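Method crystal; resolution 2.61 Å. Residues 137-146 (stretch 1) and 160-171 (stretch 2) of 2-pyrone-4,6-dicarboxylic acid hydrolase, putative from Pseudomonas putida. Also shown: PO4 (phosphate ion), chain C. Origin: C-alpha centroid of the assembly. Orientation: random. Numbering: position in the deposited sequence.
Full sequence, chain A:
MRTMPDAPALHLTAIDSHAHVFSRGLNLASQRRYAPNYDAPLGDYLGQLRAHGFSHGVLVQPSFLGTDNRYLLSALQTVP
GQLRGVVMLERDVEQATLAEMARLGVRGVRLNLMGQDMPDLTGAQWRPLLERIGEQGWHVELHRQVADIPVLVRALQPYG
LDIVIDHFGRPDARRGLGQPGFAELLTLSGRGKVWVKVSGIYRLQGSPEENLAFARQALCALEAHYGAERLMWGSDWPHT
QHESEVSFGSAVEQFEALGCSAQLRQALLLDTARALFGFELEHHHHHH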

# COMPACT_ATOMS: atom_id res chain seq x y z
N GLY A 137 14.29 9.89 1.94
CA GLY A 137 14.43 8.46 1.81
C GLY A 137 13.11 7.74 1.68
O GLY A 137 13.08 6.53 1.55
N TRP A 138 12.01 8.50 1.72
CA TRP A 138 10.65 7.98 1.61
C TRP A 138 10.39 7.31 0.27
O TRP A 138 10.91 7.73 -0.76
N HIS A 139 9.56 6.28 0.26
CA HIS A 139 9.25 5.62 -0.99
C HIS A 139 7.97 6.23 -1.56
O HIS A 139 7.27 6.97 -0.87
N VAL A 140 7.69 5.91 -2.82
CA VAL A 140 6.49 6.42 -3.49
C VAL A 140 5.55 5.27 -3.84
O VAL A 140 5.93 4.35 -4.58
N GLU A 141 4.34 5.34 -3.31
CA GLU A 141 3.32 4.31 -3.54
C GLU A 141 2.46 4.61 -4.75
O GLU A 141 1.94 5.71 -4.89
N LEU A 142 2.29 3.61 -5.60
CA LEU A 142 1.48 3.76 -6.80
C LEU A 142 0.20 2.93 -6.71
O LEU A 142 0.16 1.88 -6.07
N HIS A 143 -0.85 3.43 -7.34
CA HIS A 143 -2.12 2.75 -7.36
C HIS A 143 -2.86 3.13 -8.65
O HIS A 143 -3.46 4.19 -8.73
N ARG A 144 -2.79 2.27 -9.66
CA ARG A 144 -3.46 2.53 -10.92
C ARG A 144 -3.49 1.28 -11.80
O ARG A 144 -2.79 0.31 -11.49
N GLN A 145 -4.27 1.29 -12.88
CA GLN A 145 -4.36 0.10 -13.74
C GLN A 145 -2.97 -0.37 -14.10
O GLN A 145 -2.10 0.46 -14.38
N VAL A 146 -2.76 -1.68 -14.15
CA VAL A 146 -1.43 -2.20 -14.49
C VAL A 146 -0.94 -1.60 -15.79
O VAL A 146 0.27 -1.46 -15.99
N GLY A 160 15.75 7.79 -8.49
CA GLY A 160 16.43 6.83 -7.63
C GLY A 160 15.79 6.58 -6.28
O GLY A 160 16.44 6.67 -5.23
N LEU A 161 14.51 6.25 -6.29
CA LEU A 161 13.83 6.00 -5.04
C LEU A 161 13.00 4.73 -5.11
O LEU A 161 12.74 4.19 -6.19
N ASP A 162 12.61 4.25 -3.94
CA ASP A 162 11.81 3.04 -3.83
C ASP A 162 10.42 3.29 -4.39
O ASP A 162 9.80 4.33 -4.15
N ILE A 163 9.94 2.32 -5.16
CA ILE A 163 8.63 2.41 -5.76
C ILE A 163 7.80 1.19 -5.32
O ILE A 163 8.17 0.04 -5.62
N VAL A 164 6.70 1.48 -4.63
CA VAL A 164 5.77 0.47 -4.15
C VAL A 164 4.50 0.44 -4.98
O VAL A 164 3.78 1.44 -5.03
N ILE A 165 4.22 -0.70 -5.61
CA ILE A 165 3.03 -0.89 -6.46
C ILE A 165 1.90 -1.56 -5.69
O ILE A 165 2.09 -2.63 -5.11
N ASP A 166 0.71 -0.94 -5.70
CA ASP A 166 -0.46 -1.45 -4.97
C ASP A 166 -1.27 -2.54 -5.66
O ASP A 166 -1.47 -2.51 -6.87
N HIS A 167 -1.74 -3.49 -4.86
CA HIS A 167 -2.57 -4.59 -5.31
C HIS A 167 -2.14 -5.26 -6.60
O HIS A 167 -2.81 -5.14 -7.61
N PHE A 168 -1.03 -5.98 -6.56
CA PHE A 168 -0.56 -6.70 -7.75
C PHE A 168 -0.40 -5.79 -8.96
O PHE A 168 -0.11 -6.26 -10.07
N GLY A 169 -0.57 -4.50 -8.76
CA GLY A 169 -0.45 -3.60 -9.89
C GLY A 169 -1.83 -3.35 -10.46
O GLY A 169 -1.97 -2.73 -11.51
N ARG A 170 -2.85 -3.82 -9.74
CA ARG A 170 -4.24 -3.64 -10.15
C ARG A 170 -4.44 -4.12 -11.58
O ARG A 170 -4.90 -3.37 -12.44
N PRO A 171 -4.07 -5.37 -11.87
CA PRO A 171 -4.25 -5.90 -13.22
C PRO A 171 -5.67 -6.44 -13.32
O PRO A 171 -6.46 -6.29 -12.38

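Strands 139-142 and 163-165 lie side by side and parallel, so side chains at paired positions share a face of the sheet: Val 140, Leu 142, Ile 163 and Ile 165 on one, Glu 141 and Val 164 on the other. Gly 160, at positive phi, a conformation that glycine tolerates well, leads in without touching stretch 1.

Leu 161 (chi1 p, chi2 p) points toward stretch 1, and its CD1 lies 3.7 Å from CG1 of Val 140, an apolar contact suited to a buried leucine. Asp 162 (chi1 m) is set sideways; its CB meets CB of His 139 at 3.4 Å, while its backbone O accepts a hydrogen bond from Val 140 N at 3.0 Å. Only partly buried, it can leave its carboxylate free of stretch 1.

Ile 163 (chi1 m, chi2 t) uses both branches: CG1 lies 4.0 Å from CG1 of Val 140 (chi1 p), and CG2 packs 3.6 Å from CD2 of Leu 142, whose chi1 and chi2 lie between the usual wells. A beta-branched residue fits both the extended backbone and this greasy face. On the opposite face, Val 164 (chi1 t) spreads its two methyls: CG2 approaches CD2 of the His 139 ring (chi1 p) at 3.1 Å, and CG1 lies 3.8 Å from CG of Glu 141. The side chain of Ile 165 (chi1 m, chi2 t) is buried but stands back, its CG1 4.9 Å from CB of Leu 142, though backbone C of Ile 165 lies 3.9 Å from O of Leu 142.

Asp 166 (chi1 m) brings polarity into this buried setting. It points toward stretch 1, with OD2 only 2.4 Å from OE2 of Glu 141, so close that one acid probably carries a proton. Its OD1 also lies 3.5 Å from CB of His 143.

His 167 (chi1 m) turns its ring edge toward the face of His 143 (chi1 t), centroids 5.3 Å apart and planes at 84°. Its NE2 donates a hydrogen bond to phosphate O3 at 2.8 Å, whereas NE2 of His 143 stands 3.5 Å from phosphate O2. Phe 168 (chi1 m) carries its ring away from stretch 1. Gly 169 has a backbone conformation in which a CB would jam against the preceding carbonyl, which calls for glycine.

Arg 170 points toward stretch 1 and is long enough to bring NE within 3.1 Å of CE1 at the edge of the His 143 ring; its chi2 is p and chi3 t. Pro 171, its ring C-gamma endo, closes the contact with CB 4.0 Å from CB of Val 146 (chi1 p), a compact apolar pair.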

# COMPACT_ATOMS: atom_id res chain seq x y z
CB TRP A 138 9.63 9.10 1.81
CG TRP A 138 9.45 9.52 3.21
CD1 TRP A 138 10.09 9.02 4.30
CD2 TRP A 138 8.53 10.51 3.71
NE1 TRP A 138 9.62 9.62 5.46
CE2 TRP A 138 8.67 10.54 5.12
CE3 TRP A 138 7.61 11.37 3.10
CZ2 TRP A 138 7.92 11.39 5.93
CZ3 TRP A 138 6.87 12.23 3.91
CH2 TRP A 138 7.02 12.23 5.31
CB HIS A 139 9.07 4.12 -0.80
CG HIS A 139 7.99 3.74 0.17
ND1 HIS A 139 8.15 3.83 1.53
CD2 HIS A 139 6.74 3.26 -0.04
CE1 HIS A 139 7.04 3.41 2.13
NE2 HIS A 139 6.18 3.06 1.20
CB VAL A 140 6.85 7.20 -4.79
CG1 VAL A 140 7.92 6.47 -5.56
CG2 VAL A 140 5.60 7.38 -5.66
CB GLU A 141 2.43 4.16 -2.31
CG GLU A 141 2.08 2.73 -1.99
CD GLU A 141 0.98 2.63 -0.96
OE1 GLU A 141 0.93 3.50 -0.07
OE2 GLU A 141 0.16 1.69 -1.04
CB LEU A 142 2.28 3.34 -8.03
CG LEU A 142 2.99 4.42 -8.85
CD1 LEU A 142 3.13 5.70 -8.05
CD2 LEU A 142 4.34 3.89 -9.29
CB HIS A 143 -2.93 3.17 -6.14
CG HIS A 143 -4.26 2.51 -6.05
ND1 HIS A 143 -4.52 1.28 -6.62
CD2 HIS A 143 -5.42 2.90 -5.45
CE1 HIS A 143 -5.78 0.94 -6.38
NE2 HIS A 143 -6.34 1.90 -5.67
CB ARG A 144 -2.75 3.68 -11.66
CG ARG A 144 -3.68 4.47 -12.57
CD ARG A 144 -2.97 5.65 -13.20
NE ARG A 144 -3.90 6.71 -13.61
CZ ARG A 144 -4.80 6.59 -14.58
NH1 ARG A 144 -4.90 5.46 -15.27
NH2 ARG A 144 -5.59 7.61 -14.86
CB GLN A 145 -5.09 0.38 -15.05
CG GLN A 145 -6.41 1.09 -14.96
CD GLN A 145 -6.25 2.57 -15.03
OE1 GLN A 145 -6.05 3.23 -14.02
NE2 GLN A 145 -6.30 3.10 -16.24
CB VAL A 146 -1.42 -3.72 -14.67
CG1 VAL A 146 -2.13 -4.12 -15.95
CG2 VAL A 146 0.02 -4.20 -14.71
CB LEU A 161 12.98 7.22 -4.65
CG LEU A 161 12.28 8.05 -5.72
CD1 LEU A 161 11.42 7.14 -6.57
CD2 LEU A 161 11.46 9.14 -5.08
CB ASP A 162 11.72 2.61 -2.37
CG ASP A 162 13.06 2.17 -1.79
OD1 ASP A 162 13.25 2.33 -0.56
OD2 ASP A 162 13.90 1.65 -2.56
CB ILE A 163 8.73 2.42 -7.30
CG1 ILE A 163 9.64 3.56 -7.75
CG2 ILE A 163 7.33 2.53 -7.89
CD1 ILE A 163 10.08 3.47 -9.21
CB VAL A 164 5.36 0.74 -2.69
CG1 VAL A 164 4.38 -0.32 -2.23
CG2 VAL A 164 6.59 0.75 -1.79
CB ILE A 165 3.39 -1.73 -7.70
CG1 ILE A 165 4.45 -1.01 -8.51
CG2 ILE A 165 2.19 -1.90 -8.61
CD1 ILE A 165 4.97 -1.82 -9.64
CB ASP A 166 -1.42 -0.31 -4.64
CG ASP A 166 -0.86 0.66 -3.63
OD1 ASP A 166 -1.58 1.63 -3.31
OD2 ASP A 166 0.28 0.47 -3.15
CB HIS A 167 -4.01 -4.13 -5.49
CG HIS A 167 -4.51 -3.27 -4.37
ND1 HIS A 167 -4.20 -3.50 -3.06
CD2 HIS A 167 -5.32 -2.18 -4.38
CE1 HIS A 167 -4.78 -2.60 -2.30
NE2 HIS A 167 -5.47 -1.78 -3.08
CB PHE A 168 -1.56 -7.80 -8.09
CG PHE A 168 -1.68 -8.86 -7.04
CD1 PHE A 168 -0.84 -9.98 -7.07
CD2 PHE A 168 -2.66 -8.80 -6.06
CE1 PHE A 168 -0.99 -11.00 -6.16
CE2 PHE A 168 -2.81 -9.82 -5.13
CZ PHE A 168 -1.98 -10.92 -5.18
CB ARG A 170 -4.61 -2.17 -10.04
CG ARG A 170 -6.04 -1.90 -9.62
CD ARG A 170 -6.24 -2.08 -8.12
NE ARG A 170 -7.42 -1.37 -7.62
CZ ARG A 170 -8.66 -1.60 -8.03
NH1 ARG A 170 -9.68 -0.90 -7.52
NH2 ARG A 170 -8.89 -2.52 -8.95
CB PRO A 171 -3.20 -7.01 -13.27
CG PRO A 171 -3.29 -7.58 -11.89
CD PRO A 171 -3.36 -6.33 -11.02
P PO4 C . -7.21 1.56 -1.32
O1 PO4 C . -6.33 2.65 -0.82
O2 PO4 C . -7.91 2.01 -2.55
O3 PO4 C . -6.39 0.37 -1.63
O4 PO4 C . -8.21 1.23 -0.28